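Local coordinates for RagA protein (Porphyromonas gingivalis, PDB 6SLN), which is an outer-membrane barrel protein of the TonB-dependent receptor family that probably takes up nutrients such as peptides across the outer membrane, at residues 701-706 with 760-765; 145-150 with 736-741. All coordinates share one frame; numbering follows the deposited sequence.

How the contacts relate
Contact 1 links two strands of the barrel, and contact 2 ties the plug to the strand between those two. Their centres are about 6 Å apart. Strand 732-746, which supplies residues 736-741, pairs with strand 696-715 on one edge and with strand 752-764 on the other, so the three barrel segments lie side by side in the wall. Asn760 ND2 of contact 1 lies 2.8 Å from Asp738 OD2 of contact 2, a probable hydrogen bond. Where plug meets wall, the ring of His147 stacks on that of Tyr703, and Arg705 NH1 donates to His147 O, joining both contacts into one patch. None of the residues lining the bound phospholipid's pocket belongs to either contact.

Contact 1: residues 701-706 with 760-765; sequences DFYVRT and NYNRQE
In the wall of the β-barrel, Tyr703 spans one whole strand to meet Asn760 and Asn762 on the next strand but one. Strands 701-706 and 760-764 run in roughly the same direction, 27° apart, with axes approaching to 9.4 Å; strand 732-746 fills the gap and is antiparallel to both. With CG wedged between its backbone N and carbonyl carbon (chi1 64°), Tyr703 lays its ring across that middle strand, and CZ comes 3.5 Å from CA of Gly736, where there is no side chain to block it. The hydroxyl emerges on the far side between the two asparagines. Asn760 ND2 donates a nearly straight but weak hydrogen bond to Tyr703 OH at 3.4 Å. Tyr703 OH in turn donates to Asn762 OD1, modelled very short at 2.3 Å, a value that is doubtful at this resolution. Both amides are nearly coplanar with the phenol ring and meet it at its edge, ND2 beside CE2 and OD1 beside CE1. The stronger partner of Asn760 ND2 is Asp738 OD2, while Asn762 ND2 donates to Asn734 OD1. If both bonds hold, the phenol oxygen accepts from one amide and donates to the other, which would meet the polar needs of a buried tyrosine's hydroxyl and favour a ring plane close to that of the amides.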
loop_
_atom_site.group_PDB
_atom_site.type_symbol
_atom_site.label_atom_id
_atom_site.label_comp_id
_atom_site.label_asym_id
_atom_site.label_seq_id
_atom_site.Cartn_x
_atom_site.Cartn_y
_atom_site.Cartn_z
ATOM N N ASP A 701 13.844 49.973 -11.407
ATOM C CA ASP A 701 13.256 49.229 -12.516
ATOM C C ASP A 701 11.759 49.494 -12.524
ATOM O O ASP A 701 11.059 49.105 -11.588
ATOM C CB ASP A 701 13.537 47.734 -12.388
ATOM C CG ASP A 701 14.793 47.318 -13.115
ATOM O OD1 ASP A 701 14.725 47.144 -14.353
ATOM O OD2 ASP A 701 15.850 47.179 -12.452
ATOM N N PHE A 702 11.274 50.161 -13.560
ATOM C CA PHE A 702 9.847 50.341 -13.775
ATOM C C PHE A 702 9.365 49.266 -14.733
ATOM O O PHE A 702 9.940 49.085 -15.811
ATOM C CB PHE A 702 9.542 51.732 -14.336
ATOM C CG PHE A 702 8.112 51.911 -14.795
ATOM C CD1 PHE A 702 7.107 52.210 -13.884
ATOM C CD2 PHE A 702 7.769 51.772 -16.144
ATOM C CE1 PHE A 702 5.779 52.374 -14.309
ATOM C CE2 PHE A 702 6.446 51.935 -16.574
ATOM C CZ PHE A 702 5.453 52.239 -15.653
ATOM N N TYR A 703 8.303 48.572 -14.353
ATOM C CA TYR A 703 7.755 47.526 -15.195
ATOM C C TYR A 703 6.250 47.680 -15.323
ATOM O O TYR A 703 5.592 48.320 -14.498
ATOM C CB TYR A 703 8.052 46.144 -14.627
ATOM C CG TYR A 703 7.380 45.915 -13.301
ATOM C CD1 TYR A 703 6.107 45.369 -13.230
ATOM C CD2 TYR A 703 8.012 46.261 -12.119
ATOM C CE1 TYR A 703 5.487 45.168 -12.022
ATOM C CE2 TYR A 703 7.403 46.057 -10.903
ATOM C CZ TYR A 703 6.145 45.510 -10.857
ATOM O OH TYR A 703 5.539 45.308 -9.640
ATOM N N VAL A 704 5.711 47.049 -16.363
ATOM C CA VAL A 704 4.272 46.865 -16.515
ATOM C C VAL A 704 4.053 45.482 -17.103
ATOM O O VAL A 704 4.609 45.148 -18.158
ATOM C CB VAL A 704 3.595 47.936 -17.390
ATOM C CG1 VAL A 704 4.278 48.051 -18.734
ATOM C CG2 VAL A 704 2.126 47.591 -17.566
ATOM N N ARG A 705 3.254 44.682 -16.416
ATOM C CA ARG A 705 3.105 43.261 -16.679
ATOM C C ARG A 705 1.630 42.981 -16.918
ATOM O O ARG A 705 0.774 43.407 -16.136
ATOM C CB ARG A 705 3.683 42.448 -15.499
ATOM C CG ARG A 705 2.966 41.174 -15.160
ATOM C CD ARG A 705 3.623 40.485 -13.978
ATOM N NE ARG A 705 3.242 39.076 -13.941
ATOM C CZ ARG A 705 3.304 38.323 -12.854
ATOM N NH1 ARG A 705 3.743 38.848 -11.722
ATOM N NH2 ARG A 705 2.935 37.048 -12.905
ATOM N N THR A 706 1.333 42.299 -18.009
ATOM C CA THR A 706 -0.040 42.084 -18.430
ATOM C C THR A 706 -0.292 40.601 -18.608
ATOM O O THR A 706 0.521 39.897 -19.216
ATOM C CB THR A 706 -0.322 42.801 -19.738
ATOM O OG1 THR A 706 0.427 44.026 -19.775
ATOM C CG2 THR A 706 -1.804 43.095 -19.857
ATOM N N ASN A 760 9.721 47.757 -3.305
ATOM C CA ASN A 760 8.872 47.667 -4.488
ATOM C C ASN A 760 7.459 48.113 -4.143
ATOM O O ASN A 760 6.913 47.713 -3.111
ATOM C CB ASN A 760 8.824 46.249 -5.059
ATOM C CG ASN A 760 7.620 46.021 -5.997
ATOM O OD1 ASN A 760 6.549 45.581 -5.570
ATOM N ND2 ASN A 760 7.807 46.315 -7.279
ATOM N N TYR A 761 6.876 48.938 -5.008
ATOM C CA TYR A 761 5.443 49.176 -5.017
ATOM C C TYR A 761 4.812 48.430 -6.190
ATOM O O TYR A 761 5.425 48.287 -7.251
ATOM C CB TYR A 761 5.128 50.669 -5.130
ATOM C CG TYR A 761 3.641 50.944 -5.196
ATOM C CD1 TYR A 761 2.857 50.853 -4.061
ATOM C CD2 TYR A 761 3.020 51.274 -6.396
ATOM C CE1 TYR A 761 1.504 51.091 -4.107
ATOM C CE2 TYR A 761 1.657 51.510 -6.454
ATOM C CZ TYR A 761 0.902 51.417 -5.300
ATOM O OH TYR A 761 -0.460 51.646 -5.323
ATOM N N ASN A 762 3.581 47.953 -6.008
ATOM C CA ASN A 762 2.904 47.279 -7.107
ATOM C C ASN A 762 1.404 47.518 -7.073
ATOM O O ASN A 762 0.746 47.191 -6.080
ATOM C CB ASN A 762 3.177 45.790 -7.084
ATOM C CG ASN A 762 2.616 45.109 -8.301
ATOM O OD1 ASN A 762 3.271 45.042 -9.336
ATOM N ND2 ASN A 762 1.375 44.646 -8.204
ATOM N N ARG A 763 0.861 48.023 -8.181
ATOM C CA ARG A 763 -0.572 48.261 -8.327
ATOM C C ARG A 763 -1.158 47.196 -9.241
ATOM O O ARG A 763 -0.772 47.095 -10.411
ATOM C CB ARG A 763 -0.860 49.658 -8.885
ATOM C CG ARG A 763 -2.334 50.094 -8.815
ATOM C CD ARG A 763 -2.923 49.867 -7.428
ATOM N NE ARG A 763 -4.180 50.571 -7.136
ATOM C CZ ARG A 763 -5.269 50.513 -7.898
ATOM N NH1 ARG A 763 -5.257 49.819 -9.033
ATOM N NH2 ARG A 763 -6.366 51.154 -7.530
ATOM N N GLN A 764 -2.086 46.414 -8.698
ATOM C CA GLN A 764 -2.820 45.382 -9.413
ATOM C C GLN A 764 -4.080 45.976 -10.037
ATOM O O GLN A 764 -4.645 46.946 -9.529
ATOM C CB GLN A 764 -3.195 44.253 -8.451
ATOM C CG GLN A 764 -3.426 42.907 -9.072
ATOM C CD GLN A 764 -4.314 42.025 -8.210
ATOM O OE1 GLN A 764 -5.543 42.173 -8.220
ATOM N NE2 GLN A 764 -3.696 41.102 -7.451
ATOM N N GLU A 765 -4.516 45.388 -11.155
ATOM C CA GLU A 765 -5.758 45.830 -11.788
ATOM C C GLU A 765 -6.295 44.666 -12.613
ATOM O O GLU A 765 -5.807 44.412 -13.719
ATOM C CB GLU A 765 -5.562 47.072 -12.652
ATOM C CG GLU A 765 -6.901 47.626 -13.222
ATOM C CD GLU A 765 -6.752 48.739 -14.267
ATOM O OE1 GLU A 765 -5.745 49.477 -14.250
ATOM O OE2 GLU A 765 -7.664 48.880 -15.106
#

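Contact 2: residues 145-150 with 736-741; sequences EIHGTG and GVDLSL
His147 and Asp738, almost six hundred residues apart in sequence, form a buried histidine-carboxylate hydrogen bond that carries all the direct contact between this piece of the plug and barrel strand 736-741. His147 NE2 donates to Asp738 OD1 over 2.6 Å, and the bond is almost straight at 173°. The acceptor lies in the plane of the imidazole, at its edge, whereas the donor reaches OD1 from above the carboxylate plane, 39° out of it; ring and carboxylate are turned 52° against each other. Asp738 starts out from its strand toward the plug. His147 follows the end of strand 143-146 and takes up a left-handed backbone conformation, with its CG anti to the carbonyl carbon, which sends the ring out to the wall. Gly148 comes next in a conformation where a CB would run into the carbonyl oxygen of His147. Farther along the same turn, Thr149 OG1 donates to Glu145 OE2 at 2.6 Å, bridging the bend from loop back to strand.

Lys187 NZ forms a salt bridge with the same OD1 that receives the histidine, so this oxygen is gripped twice, while Asn760 ND2 holds OD2. The lysine would be expected to favour a charged carboxylate; the carboxylate and the lysine would pull the ionisation of the imidazole in opposite directions.

Around this bond, Gly128 next to strand 129-132 is joined to His147 through the backbone. On the wall, strand 732-746 is flanked by strand 696-715, whose Asp701 bonds to Asp738 through the backbone, and by strand 752-764, where Tyr761 does the same for Val737.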
loop_
_atom_site.group_PDB
_atom_site.type_symbol
_atom_site.label_atom_id
_atom_site.label_comp_id
_atom_site.label_asym_id
_atom_site.label_seq_id
_atom_site.Cartn_x
_atom_site.Cartn_y
_atom_site.Cartn_z
ATOM N N GLU A 145 5.849 35.699 -4.761
ATOM C CA GLU A 145 5.273 36.371 -5.928
ATOM C C GLU A 145 6.237 37.460 -6.386
ATOM O O GLU A 145 6.577 38.356 -5.604
ATOM C CB GLU A 145 3.896 36.983 -5.617
ATOM C CG GLU A 145 2.781 35.990 -5.261
ATOM C CD GLU A 145 1.466 36.677 -4.914
ATOM O OE1 GLU A 145 1.498 37.887 -4.624
ATOM O OE2 GLU A 145 0.402 36.019 -4.918
ATOM N N ILE A 146 6.675 37.383 -7.644
ATOM C CA ILE A 146 7.593 38.351 -8.238
ATOM C C ILE A 146 6.786 39.350 -9.065
ATOM O O ILE A 146 6.172 38.975 -10.073
ATOM C CB ILE A 146 8.651 37.642 -9.098
ATOM C CG1 ILE A 146 9.532 36.756 -8.207
ATOM C CG2 ILE A 146 9.452 38.652 -9.955
ATOM C CD1 ILE A 146 10.529 35.926 -8.955
ATOM N N HIS A 147 6.796 40.623 -8.649
ATOM C CA HIS A 147 6.007 41.692 -9.289
ATOM C C HIS A 147 4.514 41.349 -9.304
ATOM O O HIS A 147 3.871 41.346 -10.356
ATOM C CB HIS A 147 6.485 41.985 -10.719
ATOM C CG HIS A 147 7.856 42.581 -10.819
ATOM N ND1 HIS A 147 8.592 42.536 -11.985
ATOM C CD2 HIS A 147 8.618 43.245 -9.919
ATOM C CE1 HIS A 147 9.748 43.148 -11.800
ATOM N NE2 HIS A 147 9.790 43.587 -10.555
ATOM N N GLY A 148 3.963 41.031 -8.132
ATOM C CA GLY A 148 2.529 40.864 -7.982
ATOM C C GLY A 148 2.036 39.460 -8.273
ATOM O O GLY A 148 2.789 38.543 -8.610
ATOM N N THR A 149 0.722 39.292 -8.123
ATOM C CA THR A 149 0.043 38.059 -8.506
ATOM C C THR A 149 -0.304 38.164 -9.978
ATOM O O THR A 149 -1.029 39.078 -10.380
ATOM C CB THR A 149 -1.233 37.833 -7.695
ATOM O OG1 THR A 149 -0.926 37.839 -6.298
ATOM C CG2 THR A 149 -1.857 36.493 -8.039
ATOM N N GLY A 150 0.215 37.248 -10.780
ATOM C CA GLY A 150 -0.069 37.358 -12.193
ATOM C C GLY A 150 -1.358 36.715 -12.656
ATOM O O GLY A 150 -1.658 36.767 -13.854
ATOM N N GLY A 736 4.271 48.539 -11.417
ATOM C CA GLY A 736 5.014 48.742 -10.190
ATOM C C GLY A 736 6.429 49.211 -10.448
ATOM O O GLY A 736 6.851 49.396 -11.594
ATOM N N VAL A 737 7.162 49.387 -9.341
ATOM C CA VAL A 737 8.499 49.969 -9.326
ATOM C C VAL A 737 9.421 49.088 -8.488
ATOM O O VAL A 737 8.990 48.490 -7.500
ATOM C CB VAL A 737 8.459 51.407 -8.781
ATOM C CG1 VAL A 737 9.847 51.883 -8.412
ATOM C CG2 VAL A 737 7.840 52.327 -9.827
ATOM N N ASP A 738 10.684 48.983 -8.904
ATOM C CA ASP A 738 11.702 48.188 -8.228
ATOM C C ASP A 738 12.847 49.117 -7.859
ATOM O O ASP A 738 13.554 49.601 -8.746
ATOM C CB ASP A 738 12.211 47.065 -9.130
ATOM C CG ASP A 738 11.412 45.784 -8.990
ATOM O OD1 ASP A 738 11.887 44.733 -9.489
ATOM O OD2 ASP A 738 10.312 45.827 -8.400
ATOM N N LEU A 739 13.054 49.359 -6.565
ATOM C CA LEU A 739 14.147 50.209 -6.104
ATOM C C LEU A 739 15.088 49.405 -5.219
ATOM O O LEU A 739 14.641 48.686 -4.320
ATOM C CB LEU A 739 13.633 51.437 -5.349
ATOM C CG LEU A 739 14.764 52.320 -4.818
ATOM C CD1 LEU A 739 15.703 52.732 -5.943
ATOM C CD2 LEU A 739 14.222 53.544 -4.114
ATOM N N SER A 740 16.391 49.539 -5.469
ATOM C CA SER A 740 17.408 48.778 -4.759
ATOM C C SER A 740 18.613 49.677 -4.520
ATOM O O SER A 740 19.080 50.355 -5.441
ATOM C CB SER A 740 17.786 47.518 -5.559
ATOM O OG SER A 740 19.039 47.001 -5.168
ATOM N N LEU A 741 19.084 49.710 -3.270
ATOM C CA LEU A 741 20.209 50.540 -2.859
ATOM C C LEU A 741 21.172 49.723 -2.012
ATOM O O LEU A 741 20.754 48.940 -1.153
ATOM C CB LEU A 741 19.752 51.752 -2.052
ATOM C CG LEU A 741 18.494 52.433 -2.575
ATOM C CD1 LEU A 741 17.948 53.379 -1.523
ATOM C CD2 LEU A 741 18.784 53.158 -3.895
#